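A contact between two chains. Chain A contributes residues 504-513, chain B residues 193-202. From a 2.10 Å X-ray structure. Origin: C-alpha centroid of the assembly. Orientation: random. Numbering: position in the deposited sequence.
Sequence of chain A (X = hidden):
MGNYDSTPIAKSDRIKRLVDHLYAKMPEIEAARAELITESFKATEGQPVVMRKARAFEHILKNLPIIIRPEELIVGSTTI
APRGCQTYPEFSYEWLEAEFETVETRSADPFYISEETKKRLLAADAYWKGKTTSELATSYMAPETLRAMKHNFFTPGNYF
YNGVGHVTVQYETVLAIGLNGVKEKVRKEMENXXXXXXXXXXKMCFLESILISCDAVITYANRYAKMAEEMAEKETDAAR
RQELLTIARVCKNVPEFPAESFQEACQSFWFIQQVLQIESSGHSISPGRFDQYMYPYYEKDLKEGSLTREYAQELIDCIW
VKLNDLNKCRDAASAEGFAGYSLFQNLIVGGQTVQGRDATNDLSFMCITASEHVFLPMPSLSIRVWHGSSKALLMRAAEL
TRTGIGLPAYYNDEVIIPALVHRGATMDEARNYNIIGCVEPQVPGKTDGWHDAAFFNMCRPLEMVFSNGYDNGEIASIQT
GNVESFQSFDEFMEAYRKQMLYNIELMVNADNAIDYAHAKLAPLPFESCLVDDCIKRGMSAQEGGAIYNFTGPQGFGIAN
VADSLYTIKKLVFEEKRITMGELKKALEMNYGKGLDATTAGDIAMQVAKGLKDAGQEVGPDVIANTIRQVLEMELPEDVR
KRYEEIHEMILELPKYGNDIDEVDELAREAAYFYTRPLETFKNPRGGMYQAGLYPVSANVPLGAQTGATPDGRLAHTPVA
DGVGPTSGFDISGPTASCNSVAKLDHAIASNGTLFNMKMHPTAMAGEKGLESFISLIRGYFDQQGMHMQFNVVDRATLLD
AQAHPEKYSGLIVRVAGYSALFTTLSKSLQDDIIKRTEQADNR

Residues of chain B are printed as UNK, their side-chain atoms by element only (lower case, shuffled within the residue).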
# COMPACT_ATOMS: atom_id res chain seq x y z
N ILE A 504 2.87 -27.73 -0.42
CA ILE A 504 2.04 -26.93 -1.32
C ILE A 504 1.63 -25.63 -0.65
O ILE A 504 1.67 -24.56 -1.27
CB ILE A 504 0.79 -27.71 -1.76
CG1 ILE A 504 1.18 -28.78 -2.78
CG2 ILE A 504 -0.24 -26.77 -2.38
CD1 ILE A 504 0.08 -29.82 -3.00
N GLU A 505 1.24 -25.70 0.61
CA GLU A 505 0.78 -24.50 1.30
C GLU A 505 1.91 -23.48 1.49
O GLU A 505 1.69 -22.27 1.42
CB GLU A 505 0.15 -24.86 2.66
CG GLU A 505 -0.39 -23.62 3.38
CD GLU A 505 -1.35 -23.95 4.52
OE1 GLU A 505 -1.45 -25.13 4.91
OE2 GLU A 505 -2.02 -23.01 5.01
N LEU A 506 3.13 -23.97 1.71
CA LEU A 506 4.29 -23.10 1.76
C LEU A 506 4.56 -22.41 0.41
O LEU A 506 5.00 -21.26 0.37
CB LEU A 506 5.52 -23.89 2.21
CG LEU A 506 5.45 -24.43 3.64
CD1 LEU A 506 6.75 -25.12 4.03
CD2 LEU A 506 5.12 -23.30 4.60
N MET A 507 4.32 -23.13 -0.68
CA MET A 507 4.47 -22.56 -2.01
C MET A 507 3.45 -21.42 -2.19
O MET A 507 3.76 -20.39 -2.75
CB MET A 507 4.28 -23.61 -3.11
CG MET A 507 4.40 -23.05 -4.52
SD MET A 507 4.31 -24.29 -5.81
CE MET A 507 2.72 -25.07 -5.55
N VAL A 508 2.23 -21.64 -1.69
CA VAL A 508 1.19 -20.61 -1.73
C VAL A 508 1.68 -19.38 -0.93
O VAL A 508 1.55 -18.25 -1.37
CB VAL A 508 -0.16 -21.14 -1.18
CG1 VAL A 508 -1.20 -20.00 -1.04
CG2 VAL A 508 -0.71 -22.27 -2.08
N ASN A 509 2.30 -19.63 0.22
CA ASN A 509 2.87 -18.53 1.00
C ASN A 509 3.91 -17.74 0.19
O ASN A 509 3.88 -16.51 0.19
CB ASN A 509 3.50 -19.07 2.30
CG ASN A 509 4.04 -17.97 3.20
OD1 ASN A 509 5.22 -17.67 3.17
ND2 ASN A 509 3.16 -17.36 4.01
N ALA A 510 4.79 -18.44 -0.52
CA ALA A 510 5.85 -17.78 -1.29
C ALA A 510 5.27 -16.91 -2.42
O ALA A 510 5.65 -15.75 -2.59
CB ALA A 510 6.82 -18.82 -1.86
N ASP A 511 4.35 -17.48 -3.19
CA ASP A 511 3.75 -16.73 -4.29
C ASP A 511 2.92 -15.55 -3.79
O ASP A 511 2.98 -14.46 -4.36
CB ASP A 511 2.88 -17.65 -5.16
CG ASP A 511 3.69 -18.41 -6.18
OD1 ASP A 511 4.70 -17.86 -6.68
OD2 ASP A 511 3.30 -19.54 -6.50
N ASN A 512 2.15 -15.76 -2.73
CA ASN A 512 1.35 -14.67 -2.17
C ASN A 512 2.25 -13.55 -1.65
O ASN A 512 1.93 -12.37 -1.80
CB ASN A 512 0.42 -15.19 -1.05
CG ASN A 512 -0.78 -15.98 -1.60
OD1 ASN A 512 -1.00 -16.03 -2.81
ND2 ASN A 512 -1.57 -16.56 -0.71
N ALA A 513 3.38 -13.91 -1.06
CA ALA A 513 4.36 -12.90 -0.62
C ALA A 513 4.89 -12.08 -1.81
O ALA A 513 4.97 -10.86 -1.73
CB ALA A 513 5.52 -13.58 0.12
N UNK B 193 -3.94 -17.90 11.96
CA UNK B 193 -3.40 -17.64 10.62
C UNK B 193 -2.66 -18.85 10.07
O UNK B 193 -1.83 -19.44 10.76
c UNK B 193 -2.45 -16.43 10.65
s UNK B 193 -3.14 -14.98 11.46
N UNK B 194 -2.96 -19.22 8.83
CA UNK B 194 -2.28 -20.34 8.18
C UNK B 194 -1.48 -19.86 6.98
O UNK B 194 -1.89 -18.94 6.29
c UNK B 194 -3.30 -21.41 7.76
c UNK B 194 -5.38 -21.68 9.27
n UNK B 194 -3.59 -22.78 9.85
c UNK B 194 -4.11 -21.93 8.90
n UNK B 194 -5.62 -22.39 10.42
c UNK B 194 -4.52 -23.05 10.75
N UNK B 195 -0.33 -20.50 6.76
CA UNK B 195 0.65 -20.09 5.75
C UNK B 195 0.02 -19.69 4.40
O UNK B 195 0.47 -18.74 3.77
c UNK B 195 2.67 -22.80 7.21
c UNK B 195 4.06 -20.75 8.44
c UNK B 195 4.17 -22.05 8.92
c UNK B 195 1.67 -21.22 5.52
c UNK B 195 3.47 -23.07 8.31
c UNK B 195 3.25 -20.49 7.35
c UNK B 195 2.55 -21.51 6.72
N UNK B 196 -1.02 -20.42 3.99
CA UNK B 196 -1.66 -20.21 2.71
C UNK B 196 -2.79 -19.18 2.65
O UNK B 196 -3.30 -18.93 1.56
N UNK B 197 -3.17 -18.59 3.78
CA UNK B 197 -4.23 -17.58 3.80
C UNK B 197 -3.81 -16.41 2.90
O UNK B 197 -2.66 -16.01 2.91
o UNK B 197 -5.46 -19.18 5.71
o UNK B 197 -4.96 -17.90 7.40
c UNK B 197 -4.50 -17.04 5.22
c UNK B 197 -5.02 -18.12 6.18
N UNK B 198 -4.76 -15.87 2.14
CA UNK B 198 -4.46 -14.77 1.22
C UNK B 198 -3.91 -13.53 1.95
O UNK B 198 -3.18 -12.75 1.35
c UNK B 198 -5.72 -14.39 0.40
N UNK B 199 -4.23 -13.37 3.23
CA UNK B 199 -3.71 -12.21 3.97
C UNK B 199 -2.61 -12.57 4.97
O UNK B 199 -2.29 -11.77 5.85
o UNK B 199 -5.28 -13.54 5.82
c UNK B 199 -4.86 -11.49 4.71
o UNK B 199 -6.01 -11.72 6.79
c UNK B 199 -5.42 -12.30 5.85
N UNK B 200 -2.02 -13.76 4.84
CA UNK B 200 -1.06 -14.21 5.86
C UNK B 200 0.15 -13.28 5.93
O UNK B 200 0.54 -12.87 7.02
c UNK B 200 1.72 -16.00 6.60
c UNK B 200 0.34 -16.21 6.67
c UNK B 200 -0.15 -16.94 7.75
c UNK B 200 2.58 -16.51 7.58
c UNK B 200 0.69 -17.46 8.72
o UNK B 200 2.88 -17.76 9.59
c UNK B 200 -0.60 -15.65 5.60
c UNK B 200 2.05 -17.25 8.63
N UNK B 201 0.73 -12.92 4.79
CA UNK B 201 1.95 -12.10 4.81
C UNK B 201 1.76 -10.77 5.56
O UNK B 201 2.59 -10.38 6.37
c UNK B 201 2.44 -11.81 3.39
o UNK B 201 2.98 -12.97 2.77
N UNK B 202 0.67 -10.08 5.26
CA UNK B 202 0.45 -8.75 5.79
C UNK B 202 -0.10 -8.80 7.22
O UNK B 202 0.29 -8.00 8.06
o UNK B 202 -1.69 -8.73 4.65
c UNK B 202 0.17 -7.57 3.56
c UNK B 202 -0.52 -7.94 4.91
O HOH W 1 -0.35 -16.85 1.95

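Position 193 carries one carbon followed by one sulfur; the sulfur ends the chain, which excludes methionine. It touches nothing on the chain A helix. This is B:Cys193.

Position 194 has one carbon leading to a five-membered ring of three carbons and two nitrogens, an imidazole. Its CB lies 3.4 Å from OE2 of A:Glu505, while the ring leads away from the helix. This is B:His194.

At position 195 one carbon bears a ring of six carbons with no heteroatom, so the residue is B:Phe195. CD2 of A:Leu506 sits over one face of the ring, 4.0 Å from its centroid and 26° off the normal, a CH-pi contact.

Position 196 has no side-chain atoms and is B:Gly196. Its phi/psi of -89/-4 is open to other residues, so the local reason for its smallness is steric: an ideal CB would point toward the helix and fall 3.0 Å from CG of A:Glu505, a clash.

Position 197 shows two carbons, the second carrying two oxygens, a short carboxylate pointing away from chain A. One oxygen accepts a hydrogen bond from N of B:His194 at 2.8 Å and 177°. This is B:Asp197; its OD2 thus braces the type I turn that begins at B:His194.

Position 198 has a single side-chain carbon, directed away from the helix: B:Ala198. Position 199 repeats the two-carbon carboxylate, again pointing away and out of contact. It is B:Asp199, at the N-cap position but without a capping bond from its side chain.

Position 200 has one carbon, a six-carbon ring and a terminal oxygen, a phenol: B:Tyr200. ND2 of A:Asn509 approaches its CD1 to 3.3 Å, obliquely to the ring.

Position 201 has one carbon then one oxygen, hence B:Ser201. Its OG packs 3.7 Å from CB of A:Ala513. Position 202 has one carbon branching to an oxygen and a carbon, and is B:Thr202, beyond reach of chain A.

The contact works by presenting a turn's backbone to helical side chains. N of B:Gly196 donates to OE2 of A:Glu505 (3.0 Å, 153°), and ND2 of A:Asn509 donates to O of B:Phe195 (3.0 Å, 162°), so adjacent backbone groups are read by residues one helical turn apart. A water extends the pattern: it donates to O of B:Phe195 (2.7 Å) and O of B:Asp197 (2.6 Å) and accepts from ND2 of A:Asn512 (2.9 Å). Packing of A:Leu506 on B:Phe195 adds an apolar component, and the two stretches together bury 464 Å².

Chain B 193-202: CHFGDADYST
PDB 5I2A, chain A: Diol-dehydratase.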